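PDB 6K0P: alpha-1,3-glucanase from Paenibacillus glycanilyticus, which hydrolyses alpha-1,3-glucan as a family 87 glycoside hydrolase, with bound nigerose units marking sugar-binding sites on its catalytic domain. Local coordinates for residues S105-L110 / L135-Q140; T242-P247 / R269-W274; Q250-V255 / N276-V281; P284-D289 / L309-N314. The protein carries 1 engineered substitution. All blocks are in the same frame, centred on the assembly; numbering follows the deposited sequence. Where two conformers were deposited one is given.

Interaction 1 (S105-L110 / L135-Q140); sequences SKFSYL and LYEDAQ. With GLC (alpha-D-glucopyranose), chain D; GLC (alpha-D-glucopyranose), chain B.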
# COMPACT_ATOMS: atom_id res chain seq x y z
N SER A 105 12.20 -7.16 14.88
CA SER A 105 11.20 -6.12 15.08
C SER A 105 11.79 -4.72 15.00
O SER A 105 11.17 -3.77 15.50
CB SER A 105 10.46 -6.33 16.41
OG SER A 105 11.40 -6.47 17.47
N LYS A 106 12.98 -4.57 14.40
CA LYS A 106 13.60 -3.25 14.29
C LYS A 106 12.66 -2.21 13.69
O LYS A 106 12.61 -1.06 14.16
CB LYS A 106 14.88 -3.36 13.46
CG LYS A 106 15.49 -1.99 13.13
CD LYS A 106 16.75 -2.13 12.30
CE LYS A 106 17.37 -0.76 12.04
NZ LYS A 106 18.70 -0.87 11.39
N PHE A 107 11.90 -2.58 12.67
CA PHE A 107 11.06 -1.65 11.93
C PHE A 107 9.58 -1.70 12.31
O PHE A 107 8.80 -0.90 11.80
CB PHE A 107 11.23 -1.86 10.42
CG PHE A 107 12.61 -1.52 9.94
CD1 PHE A 107 12.98 -0.20 9.77
CD2 PHE A 107 13.56 -2.52 9.68
CE1 PHE A 107 14.25 0.15 9.34
CE2 PHE A 107 14.84 -2.19 9.25
CZ PHE A 107 15.19 -0.85 9.08
N SER A 108 9.19 -2.63 13.18
CA SER A 108 7.81 -2.76 13.62
C SER A 108 7.64 -2.17 15.02
O SER A 108 8.59 -1.67 15.64
CB SER A 108 7.39 -4.23 13.57
OG SER A 108 8.36 -5.04 14.23
N TYR A 109 6.40 -2.22 15.52
CA TYR A 109 6.00 -1.72 16.83
C TYR A 109 5.99 -0.19 16.88
O TYR A 109 6.99 0.44 17.24
CB TYR A 109 6.82 -2.34 17.97
CG TYR A 109 6.51 -3.81 18.19
CD1 TYR A 109 7.04 -4.78 17.35
CD2 TYR A 109 5.68 -4.22 19.22
CE1 TYR A 109 6.76 -6.12 17.53
CE2 TYR A 109 5.39 -5.55 19.41
CZ TYR A 109 5.94 -6.49 18.57
OH TYR A 109 5.65 -7.83 18.75
N LEU A 110 4.86 0.40 16.51
CA LEU A 110 4.64 1.84 16.57
C LEU A 110 3.52 2.08 17.58
O LEU A 110 2.52 1.35 17.59
CB LEU A 110 4.27 2.38 15.18
CG LEU A 110 5.39 2.60 14.15
CD1 LEU A 110 6.35 3.69 14.63
CD2 LEU A 110 6.16 1.32 13.81
N LEU A 135 2.60 -4.37 13.96
CA LEU A 135 3.33 -5.43 14.64
C LEU A 135 4.12 -6.33 13.70
O LEU A 135 5.05 -7.00 14.15
CB LEU A 135 2.35 -6.30 15.43
CG LEU A 135 1.44 -5.55 16.40
CD1 LEU A 135 0.32 -6.46 16.87
CD2 LEU A 135 2.26 -5.05 17.58
N TYR A 136 3.74 -6.38 12.42
CA TYR A 136 4.35 -7.30 11.46
C TYR A 136 5.51 -6.65 10.72
O TYR A 136 5.56 -5.43 10.53
CB TYR A 136 3.30 -7.81 10.47
CG TYR A 136 2.45 -8.88 11.11
CD1 TYR A 136 2.85 -10.20 11.10
CD2 TYR A 136 1.28 -8.56 11.79
CE1 TYR A 136 2.12 -11.19 11.74
CE2 TYR A 136 0.53 -9.54 12.42
CZ TYR A 136 0.95 -10.86 12.39
OH TYR A 136 0.23 -11.85 13.01
N GLU A 137 6.47 -7.48 10.33
CA GLU A 137 7.56 -7.06 9.46
C GLU A 137 8.01 -8.26 8.64
O GLU A 137 7.44 -9.35 8.73
CB GLU A 137 8.69 -6.39 10.25
CG GLU A 137 8.81 -4.89 10.00
CD GLU A 137 9.29 -4.55 8.61
OE1 GLU A 137 9.01 -3.43 8.12
OE2 GLU A 137 9.98 -5.40 7.99
N ASP A 138 9.04 -8.05 7.81
CA ASP A 138 9.38 -9.02 6.78
C ASP A 138 10.82 -9.48 6.92
O ASP A 138 11.71 -8.72 7.33
CB ASP A 138 9.23 -8.43 5.38
CG ASP A 138 7.80 -8.13 5.00
OD1 ASP A 138 6.85 -8.45 5.76
OD2 ASP A 138 7.62 -7.55 3.90
N ALA A 139 11.06 -10.73 6.52
CA ALA A 139 12.41 -11.26 6.40
C ALA A 139 12.59 -11.81 4.99
O ALA A 139 11.70 -12.50 4.47
CB ALA A 139 12.65 -12.38 7.41
N GLN A 140 13.73 -11.52 4.37
CA GLN A 140 14.01 -11.89 2.99
C GLN A 140 15.15 -12.91 2.95
O GLN A 140 16.16 -12.75 3.64
CB GLN A 140 14.42 -10.65 2.17
CG GLN A 140 13.39 -9.52 2.14
CD GLN A 140 13.37 -8.68 3.41
OE1 GLN A 140 14.37 -8.55 4.10
NE2 GLN A 140 12.20 -8.14 3.73
C1 GLC D . 19.08 -7.44 8.58
C2 GLC D . 17.89 -7.10 9.48
C3 GLC D . 17.47 -5.64 9.35
C4 GLC D . 18.69 -4.79 9.61
C5 GLC D . 19.84 -5.23 8.73
C6 GLC D . 21.04 -4.34 9.01
O2 GLC D . 16.84 -8.01 9.25
O3 GLC D . 16.55 -5.39 10.37
O4 GLC D . 18.45 -3.42 9.34
O5 GLC D . 20.14 -6.61 8.92
O6 GLC D . 21.54 -4.58 10.31
C1 GLC B . 20.60 -7.56 4.03
C2 GLC B . 20.07 -7.07 5.36
C3 GLC B . 19.63 -8.16 6.35
C4 GLC B . 18.87 -9.20 5.59
C5 GLC B . 19.78 -9.74 4.53
C6 GLC B . 19.18 -10.93 3.79
O1 GLC B . 21.89 -7.92 4.18
O2 GLC B . 21.00 -6.19 5.92
O3 GLC B . 18.65 -7.62 7.20
O4 GLC B . 18.53 -10.23 6.47
O5 GLC B . 19.91 -8.71 3.60
O6 GLC B . 17.95 -10.65 3.17
O HOH W 1 7.67 -1.24 9.27
O HOH W 2 7.68 -7.82 14.24
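This contact lies in the N-terminal beta domain of the galactose-binding type, where F107, S108 and Y109 of a loop meet L135, just before strand 137-143, and E137 on it. It adjoins a sugar site. No direct hydrogen bond crosses between the two segments. Two waters do the polar work instead. One water donates to both F107 O and E137 OE1, 2.8 Å from the latter. The other gives a proton to L135 O and is hydrogen-bonded to S108 OG. Between these bridges S108 CB lies against the backbone carbonyls of L135 and Y136, 3.7 Å from Y136 O, and also packs on E137 CG at 3.9 Å. F107 CB sits 3.6 Å from E137 OE1. The same oxygen is also hydrogen-bonded to H305 NE2. E137 OE2 accepts the N-H of D138 from above the carboxylate plane, which helps fix the rotation of the acid group. Farther along, L135 CD2 lies over one face of the Y109 ring, toward the rim, with CE2 of Y109 at 3.7 Å. This is a CH-pi contact. The phenol end of Y109 is held by V81 O. At the other end both segments reach the two linked glucose units. F107 CE2 is 3.8 Å from O3 of the glucose in chain D. Q140 O takes a hydrogen bond from O6 of the glucose in chain B. K106 CG is anti to the backbone N (chi1 172°) and the chain is extended from there. Its NZ bonds Q248 O, and also O4 of the chain D glucose at 3.3 Å.

Interaction 2 (T242-P247 / R269-W274); sequences TKLVAP and RDLSAW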
# COMPACT_ATOMS: atom_id res chain seq x y z
N THR A 242 20.87 -5.79 -6.38
CA THR A 242 21.41 -4.46 -6.13
C THR A 242 20.60 -3.84 -5.01
O THR A 242 19.41 -3.57 -5.18
CB THR A 242 21.30 -3.59 -7.38
OG1 THR A 242 22.10 -4.16 -8.43
CG2 THR A 242 21.78 -2.16 -7.10
N LYS A 243 21.24 -3.62 -3.86
CA LYS A 243 20.58 -3.08 -2.67
C LYS A 243 21.23 -1.76 -2.30
O LYS A 243 22.41 -1.74 -1.92
CB LYS A 243 20.71 -4.06 -1.50
CG LYS A 243 20.10 -5.43 -1.80
CD LYS A 243 20.44 -6.43 -0.69
CE LYS A 243 19.90 -7.82 -1.00
NZ LYS A 243 20.10 -8.72 0.17
N LEU A 244 20.47 -0.68 -2.38
CA LEU A 244 20.91 0.62 -1.89
C LEU A 244 20.46 0.72 -0.43
O LEU A 244 19.27 0.56 -0.14
CB LEU A 244 20.30 1.74 -2.72
CG LEU A 244 20.44 1.62 -4.24
CD1 LEU A 244 19.90 2.89 -4.91
CD2 LEU A 244 21.88 1.33 -4.67
N VAL A 245 21.41 0.95 0.47
CA VAL A 245 21.17 0.75 1.90
C VAL A 245 21.44 2.06 2.64
O VAL A 245 22.58 2.54 2.65
CB VAL A 245 22.03 -0.40 2.46
CG1 VAL A 245 21.74 -0.61 3.93
CG2 VAL A 245 21.76 -1.69 1.68
N ALA A 246 20.41 2.60 3.28
CA ALA A 246 20.62 3.72 4.19
C ALA A 246 21.41 3.22 5.40
O ALA A 246 21.28 2.06 5.80
CB ALA A 246 19.27 4.27 4.67
N PRO A 247 22.26 4.08 6.01
CA PRO A 247 23.08 3.61 7.14
C PRO A 247 22.22 3.05 8.25
O PRO A 247 21.45 3.78 8.87
CB PRO A 247 23.82 4.88 7.58
CG PRO A 247 23.86 5.73 6.35
CD PRO A 247 22.54 5.48 5.66
N ARG A 269 15.97 1.92 -12.51
CA ARG A 269 15.37 0.59 -12.65
C ARG A 269 16.23 -0.52 -12.07
O ARG A 269 17.45 -0.42 -11.98
CB ARG A 269 15.03 0.26 -14.11
CG ARG A 269 16.24 0.13 -15.03
CD ARG A 269 15.77 -0.22 -16.44
NE ARG A 269 16.78 -0.10 -17.49
CZ ARG A 269 17.47 -1.12 -17.97
NH1 ARG A 269 17.28 -2.34 -17.49
NH2 ARG A 269 18.36 -0.93 -18.95
N ASP A 270 15.54 -1.60 -11.68
CA ASP A 270 16.16 -2.91 -11.44
C ASP A 270 17.04 -2.91 -10.19
O ASP A 270 18.18 -3.36 -10.22
CB ASP A 270 16.91 -3.42 -12.67
CG ASP A 270 16.04 -3.49 -13.91
OD1 ASP A 270 14.80 -3.60 -13.79
OD2 ASP A 270 16.60 -3.44 -15.02
N LEU A 271 16.50 -2.41 -9.09
CA LEU A 271 17.28 -2.34 -7.86
C LEU A 271 16.33 -2.24 -6.68
O LEU A 271 15.13 -2.01 -6.85
CB LEU A 271 18.26 -1.15 -7.90
CG LEU A 271 17.71 0.26 -8.19
CD1 LEU A 271 17.03 0.88 -6.97
CD2 LEU A 271 18.83 1.17 -8.71
N SER A 272 16.88 -2.36 -5.48
CA SER A 272 16.11 -2.16 -4.27
C SER A 272 16.74 -1.08 -3.41
O SER A 272 17.93 -0.76 -3.55
CB SER A 272 15.94 -3.46 -3.45
OG SER A 272 17.21 -3.95 -3.03
N ALA A 273 15.92 -0.48 -2.55
CA ALA A 273 16.37 0.55 -1.63
C ALA A 273 15.81 0.24 -0.26
O ALA A 273 14.59 0.07 -0.09
CB ALA A 273 15.94 1.95 -2.09
N TRP A 274 16.70 0.17 0.72
CA TRP A 274 16.41 -0.26 2.08
C TRP A 274 16.67 0.92 3.00
O TRP A 274 17.82 1.20 3.35
CB TRP A 274 17.27 -1.49 2.42
CG TRP A 274 16.85 -2.65 1.57
CD1 TRP A 274 17.36 -3.00 0.34
CD2 TRP A 274 15.78 -3.55 1.84
NE1 TRP A 274 16.68 -4.09 -0.15
CE2 TRP A 274 15.70 -4.44 0.75
CE3 TRP A 274 14.88 -3.69 2.90
CZ2 TRP A 274 14.76 -5.47 0.69
CZ3 TRP A 274 13.94 -4.71 2.84
CH2 TRP A 274 13.89 -5.59 1.75
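T242 to V245 and L271 to W274 pair as neighbouring parallel strands of the beta-helix, one coil apart in the pectate-lyase-like domain, and A246 N extends the bonding by one residue. Their directions differ by 25°. The backbone bonds come first. S272 N gives to T242 O, and L244 N gives to S272 O at 2.8 Å with an N-H...O angle of 176°. W274 N then gives to L244 O at 2.7 Å, and A246 N to W274 O. K243 thus sits beside S272, L244 beside A273 and V245 beside W274. A CA-H...O contact from A273 CA to L244 O adds to the ladder at 3.3 Å.

The apolar contacts lie on the L244 and A273 side. L244 CD1 meets L271 CD1 at 4.1 Å. T242 CG2 packs on L271 CB at 3.7 Å, while T242 OG1 turns to I214 O.

The polar and aromatic contacts lie on the other face, with K243, S272 and W274. The indole of W274 also meets the W302 ring. K243 CB lies 4.0 Å from W274 CD1, placed obliquely to the ring. The K243 chain is extended beyond CG, and NZ makes a weak hydrogen bond to a bound glucose. An alanine at W274 would probably leave S272 OG without its indole donor and K243 CB and CG without the ring beside them. S272 OG sits between its own N and carbonyl carbon (chi1 62°), 3.5 Å from K243 CG. It also meets P239 O. W274 NE1 gives its proton to S272 OG in a bent bond of 2.9 Å, with the oxygen tilted from the ring plane.

Interaction 3 (Q250-V255 / N276-V281); sequences QSNTDV and NYINRV. With GLC (alpha-D-glucopyranose), chain C; SO4 (sulfate ion), chain H.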
# COMPACT_ATOMS: atom_id res chain seq x y z
N GLN A 250 22.01 4.40 11.82
CA GLN A 250 21.29 5.65 11.97
C GLN A 250 19.80 5.39 11.80
O GLN A 250 19.38 4.32 11.35
CB GLN A 250 21.78 6.67 10.92
CG GLN A 250 23.25 7.03 11.07
CD GLN A 250 23.82 7.74 9.86
OE1 GLN A 250 23.08 8.31 9.05
NE2 GLN A 250 25.13 7.71 9.72
N SER A 251 18.99 6.37 12.17
CA SER A 251 17.55 6.26 12.00
C SER A 251 17.00 7.50 11.31
O SER A 251 17.43 8.63 11.58
CB SER A 251 16.82 6.02 13.33
OG SER A 251 16.86 7.18 14.14
N ASN A 252 16.05 7.27 10.40
CA ASN A 252 15.28 8.34 9.77
C ASN A 252 16.15 9.31 8.97
O ASN A 252 15.94 10.52 9.04
CB ASN A 252 14.44 9.12 10.79
CG ASN A 252 13.55 8.23 11.64
OD1 ASN A 252 13.23 7.10 11.26
ND2 ASN A 252 13.13 8.74 12.78
N THR A 253 17.11 8.81 8.21
CA THR A 253 17.97 9.64 7.36
C THR A 253 17.32 9.81 6.00
O THR A 253 16.91 8.82 5.38
CB THR A 253 19.34 8.97 7.17
OG1 THR A 253 19.76 8.32 8.38
CG2 THR A 253 20.39 10.02 6.79
N ASP A 254 17.24 11.05 5.52
CA ASP A 254 16.59 11.39 4.25
C ASP A 254 17.61 11.13 3.15
O ASP A 254 18.48 11.96 2.88
CB ASP A 254 16.18 12.86 4.28
CG ASP A 254 15.30 13.27 3.11
OD1 ASP A 254 14.70 12.40 2.43
OD2 ASP A 254 15.19 14.50 2.88
N VAL A 255 17.51 9.96 2.51
CA VAL A 255 18.49 9.52 1.53
C VAL A 255 17.74 8.99 0.32
O VAL A 255 16.54 8.71 0.37
CB VAL A 255 19.46 8.47 2.09
CG1 VAL A 255 20.21 9.04 3.29
CG2 VAL A 255 18.71 7.19 2.47
N ASN A 276 16.19 3.53 6.42
CA ASN A 276 16.41 3.36 7.85
C ASN A 276 15.37 4.11 8.69
O ASN A 276 15.60 4.36 9.88
CB ASN A 276 17.84 3.73 8.24
CG ASN A 276 18.13 5.20 8.03
OD1 ASN A 276 17.24 5.98 7.68
ND2 ASN A 276 19.39 5.59 8.23
N TYR A 277 14.23 4.46 8.10
CA TYR A 277 13.17 5.06 8.88
C TYR A 277 12.57 4.02 9.81
O TYR A 277 12.36 2.87 9.41
CB TYR A 277 12.08 5.68 7.99
CG TYR A 277 12.50 7.05 7.50
CD1 TYR A 277 13.30 7.19 6.37
CD2 TYR A 277 12.13 8.21 8.19
CE1 TYR A 277 13.71 8.43 5.92
CE2 TYR A 277 12.55 9.47 7.75
CZ TYR A 277 13.34 9.57 6.62
OH TYR A 277 13.78 10.79 6.15
N ILE A 278 12.35 4.42 11.06
CA ILE A 278 11.65 3.61 12.04
C ILE A 278 10.36 4.25 12.50
O ILE A 278 9.65 3.69 13.34
CB ILE A 278 12.55 3.25 13.24
CG1 ILE A 278 13.06 4.52 13.92
CG2 ILE A 278 13.70 2.37 12.76
CD1 ILE A 278 13.80 4.25 15.22
N ASN A 279 10.03 5.43 11.97
CA ASN A 279 8.75 6.08 12.22
C ASN A 279 8.54 7.10 11.11
O ASN A 279 9.45 7.40 10.34
CB ASN A 279 8.69 6.73 13.61
CG ASN A 279 9.78 7.75 13.83
OD1 ASN A 279 10.87 7.42 14.30
ND2 ASN A 279 9.51 9.01 13.47
N ARG A 280 7.33 7.62 11.06
CA ARG A 280 6.97 8.62 10.07
C ARG A 280 7.54 9.98 10.46
O ARG A 280 7.53 10.35 11.65
CB ARG A 280 5.45 8.71 9.99
CG ARG A 280 4.91 9.71 8.98
CD ARG A 280 3.40 9.59 8.90
NE ARG A 280 2.84 10.58 7.99
CZ ARG A 280 1.61 10.51 7.48
NH1 ARG A 280 0.82 9.49 7.78
NH2 ARG A 280 1.18 11.46 6.66
N VAL A 281 8.03 10.70 9.46
CA VAL A 281 8.43 12.10 9.59
C VAL A 281 7.86 12.83 8.39
O VAL A 281 7.99 12.35 7.25
CB VAL A 281 9.97 12.25 9.63
CG1 VAL A 281 10.36 13.72 9.88
CG2 VAL A 281 10.58 11.34 10.70
C1 GLC C . 1.72 14.87 5.25
C2 GLC C . 2.39 16.11 4.69
C3 GLC C . 3.05 15.78 3.37
C4 GLC C . 3.98 14.59 3.53
C5 GLC C . 3.20 13.41 4.06
C6 GLC C . 4.09 12.22 4.40
O1 GLC C . 0.64 14.61 4.41
O2 GLC C . 1.39 17.13 4.58
O3 GLC C . 3.89 16.86 3.03
O4 GLC C . 4.56 14.22 2.31
O5 GLC C . 2.58 13.78 5.25
O6 GLC C . 5.14 12.50 5.27
S SO4 H . 20.64 8.47 14.61
O1 SO4 H . 19.33 8.35 15.23
O2 SO4 H . 20.50 8.70 13.17
O3 SO4 H . 21.32 9.62 15.23
O4 SO4 H . 21.43 7.27 14.86
O HOH W 3 17.20 2.65 11.58
O HOH W 4 14.37 12.49 8.19
O HOH W 5 16.17 6.03 4.86
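Two loops of the beta-helix, one leading into a glucose-binding pocket, are joined here by N252 against N276, Y277, I278 and N279. N252 OD1 accepts the N-H of I278 at 2.8 Å, nearly in line with its C=O. N252 ND2 gives to N279 OD1 at 3.0 Å, from above that carbonyl plane, and the two amides stand nearly perpendicular. N279 OD1 also takes a bond from N124 ND2. N252 N binds N276 O. N276 OD1 takes the N-H of T253 at 2.9 Å. N276 ND2 gives to T253 OG1 at 2.8 Å, in the plane of its amide, and also to P247 O. The Y277 ring lies against the turn, with N252 CA 3.6 Å from its centroid in a CH-pi contact. The N252 amide is nearly parallel to the ring (18°). A water links Y277 OH to N252 O. An alanine at Y277 would probably open a gap beside N252 CA and leave this water without its phenol partner. R280 NH2 bonds O5 of the chain C glucose at 3.1 Å, while D282 and D354 hold its other nitrogens. The loops follow paired parallel strands 242-245 and 271-274, one coil apart.

Interaction 4 (P284-D289 / L309-N314); sequences PGKFID and LYWGVN. With GLC (alpha-D-glucopyranose), chain C; GLC (alpha-D-glucopyranose), chain E.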
# COMPACT_ATOMS: atom_id res chain seq x y z
N PRO A 284 10.84 15.31 5.09
CA PRO A 284 11.83 14.40 4.50
C PRO A 284 11.25 12.99 4.38
O PRO A 284 10.17 12.69 4.88
CB PRO A 284 12.96 14.42 5.54
CG PRO A 284 12.26 14.65 6.84
CD PRO A 284 11.15 15.62 6.50
N GLY A 285 12.00 12.12 3.72
CA GLY A 285 11.72 10.70 3.77
C GLY A 285 11.17 10.05 2.52
O GLY A 285 10.80 8.87 2.58
N LYS A 286 11.10 10.76 1.40
CA LYS A 286 10.69 10.13 0.15
C LYS A 286 11.94 9.59 -0.53
O LYS A 286 12.94 10.30 -0.64
CB LYS A 286 9.98 11.13 -0.76
CG LYS A 286 8.63 11.59 -0.22
CD LYS A 286 8.73 12.89 0.58
CE LYS A 286 7.33 13.36 0.95
NZ LYS A 286 7.36 14.66 1.68
N PHE A 287 11.89 8.32 -0.95
CA PHE A 287 13.07 7.74 -1.58
C PHE A 287 13.48 8.53 -2.81
O PHE A 287 14.67 8.81 -3.02
CB PHE A 287 12.85 6.27 -1.93
CG PHE A 287 13.95 5.69 -2.80
CD1 PHE A 287 15.27 5.66 -2.35
CD2 PHE A 287 13.67 5.18 -4.05
CE1 PHE A 287 16.27 5.15 -3.15
CE2 PHE A 287 14.67 4.65 -4.85
CZ PHE A 287 15.97 4.64 -4.40
N ILE A 288 12.52 8.92 -3.64
CA ILE A 288 12.76 9.76 -4.81
C ILE A 288 12.03 11.07 -4.60
O ILE A 288 10.81 11.09 -4.38
CB ILE A 288 12.29 9.08 -6.11
CG1 ILE A 288 13.13 7.83 -6.39
CG2 ILE A 288 12.37 10.06 -7.28
CD1 ILE A 288 12.48 6.89 -7.41
N ASP A 289 12.78 12.18 -4.67
CA ASP A 289 12.21 13.51 -4.80
C ASP A 289 12.31 13.92 -6.26
O ASP A 289 13.31 13.65 -6.93
CB ASP A 289 12.99 14.51 -3.95
CG ASP A 289 12.94 14.20 -2.47
OD1 ASP A 289 11.82 14.13 -1.93
OD2 ASP A 289 14.01 14.03 -1.87
N LEU A 309 7.60 6.20 -1.29
CA LEU A 309 8.39 6.06 -2.52
C LEU A 309 8.50 7.40 -3.24
O LEU A 309 9.60 7.86 -3.54
CB LEU A 309 7.81 4.99 -3.45
CG LEU A 309 8.42 4.97 -4.86
CD1 LEU A 309 9.96 4.87 -4.83
CD2 LEU A 309 7.84 3.84 -5.72
N TYR A 310 7.36 8.04 -3.51
CA TYR A 310 7.36 9.25 -4.31
C TYR A 310 6.11 10.07 -4.00
O TYR A 310 5.01 9.51 -3.84
CB TYR A 310 7.40 8.92 -5.81
CG TYR A 310 7.47 10.16 -6.66
CD1 TYR A 310 8.62 10.94 -6.69
CD2 TYR A 310 6.38 10.58 -7.41
CE1 TYR A 310 8.70 12.09 -7.46
CE2 TYR A 310 6.45 11.72 -8.19
CZ TYR A 310 7.60 12.48 -8.20
OH TYR A 310 7.66 13.63 -8.96
N TRP A 311 6.29 11.39 -3.93
CA TRP A 311 5.22 12.35 -3.64
C TRP A 311 5.34 13.43 -4.71
O TRP A 311 6.11 14.38 -4.55
CB TRP A 311 5.40 12.92 -2.24
CG TRP A 311 4.29 13.82 -1.78
CD1 TRP A 311 4.06 15.11 -2.18
CD2 TRP A 311 3.29 13.51 -0.81
NE1 TRP A 311 2.96 15.62 -1.52
CE2 TRP A 311 2.47 14.65 -0.67
CE3 TRP A 311 3.00 12.37 -0.05
CZ2 TRP A 311 1.38 14.69 0.20
CZ3 TRP A 311 1.93 12.41 0.82
CH2 TRP A 311 1.13 13.56 0.94
N GLY A 312 4.59 13.27 -5.80
CA GLY A 312 4.71 14.18 -6.92
C GLY A 312 4.01 15.50 -6.65
O GLY A 312 2.99 15.56 -5.98
N VAL A 313 4.61 16.57 -7.18
CA VAL A 313 4.07 17.92 -7.08
C VAL A 313 4.16 18.53 -8.47
O VAL A 313 5.26 18.85 -8.94
CB VAL A 313 4.84 18.78 -6.06
CG1 VAL A 313 4.20 20.15 -5.96
CG2 VAL A 313 4.89 18.08 -4.70
N ASN A 314 3.02 18.67 -9.15
CA ASN A 314 2.99 19.11 -10.54
C ASN A 314 3.95 18.29 -11.40
O ASN A 314 4.69 18.81 -12.24
CB ASN A 314 3.23 20.61 -10.68
CG ASN A 314 2.77 21.15 -12.01
OD1 ASN A 314 1.94 20.54 -12.68
ND2 ASN A 314 3.33 22.28 -12.42
C1 GLC C . 1.72 14.87 5.25
C2 GLC C . 2.39 16.11 4.69
C3 GLC C . 3.05 15.78 3.37
C4 GLC C . 3.98 14.59 3.53
C5 GLC C . 3.20 13.41 4.06
C6 GLC C . 4.09 12.22 4.40
O1 GLC C . 0.64 14.61 4.41
O2 GLC C . 1.39 17.13 4.58
O3 GLC C . 3.89 16.86 3.03
O4 GLC C . 4.56 14.22 2.31
O5 GLC C . 2.58 13.78 5.25
O6 GLC C . 5.14 12.50 5.27
C1 GLC E . 3.84 17.21 1.59
C2 GLC E . 4.91 18.25 1.29
C3 GLC E . 4.46 19.60 1.84
C4 GLC E . 3.08 19.97 1.30
C5 GLC E . 2.10 18.82 1.58
C6 GLC E . 0.70 19.09 1.04
O2 GLC E . 6.12 17.86 1.90
O3 GLC E . 5.41 20.60 1.53
O4 GLC E . 2.64 21.15 1.92
O5 GLC E . 2.60 17.62 1.02
O6 GLC E . 0.73 19.34 -0.35
O HOH W 6 8.84 12.75 -3.67
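The backbones of I288 and L309 meet where parallel strands 286-289 and 308-313 turn corners of the beta-helix, and I288 N gives to L309 O at 3.1 Å with an N-H...O angle of 166°. Just beyond, a water accepts the N-H of W311 and lies 2.7 Å from I288 O, bridging the strands. The apolar side chains of F287, I288, L309 and Y310 pack together. L309 CD1 touches the edge of the F287 ring, 3.8 Å from F287 CD2, and lies 4.1 Å from I288 CD1. The I288 and L309 side chains run side by side. Y310 CD1 packs on I288 CG2, and I288 O faces the ring edge, 3.2 Å from Y310 CD1. The phenol of Y310 is tied to G290 O.

K286 and W311 line part of a sugar pocket. The K286 chain bends at chi2 (94°), where CD turns off, and is extended beyond. K286 CE lies 3.8 Å from W311 CB. NZ lies over the five-membered ring of W311 in a long cation-pi contact, 5.0 Å from the centroid. K286 NZ also bonds O4 of the chain C glucose at 2.9 Å. G283 O is a further partner of this nitrogen. That O4 and C1 of the chain E glucose both lie over one face of the indole.

Strand 256-259 pairs with strand 286-289, and strand 333-336 with strand 308-313. F287 and L309 both pack against V303 of strand 297-304.

How the interactions relate
Interaction 1 belongs to the N-terminal beta domain, and interactions 2, 3 and 4 to the beta-helix. Interactions 1, 2 and 4 are buried, while interaction 3 is partly open to solvent. Their chemistry differs with place. Interaction 2 is a regular strand ladder, interaction 4 joins strands at a corner by one direct backbone bond and apolar packing, interaction 3 ties loops by asparagine amides, and interaction 1 relies on water. F107 CD1 packs on Y277 O, which joins the two domains. P247 O and N276 ND2 link interactions 2 and 3, and A273 CB touches F287 CE1 of interaction 4. D254 and G285 link interactions 3 and 4, which share the chain C glucose.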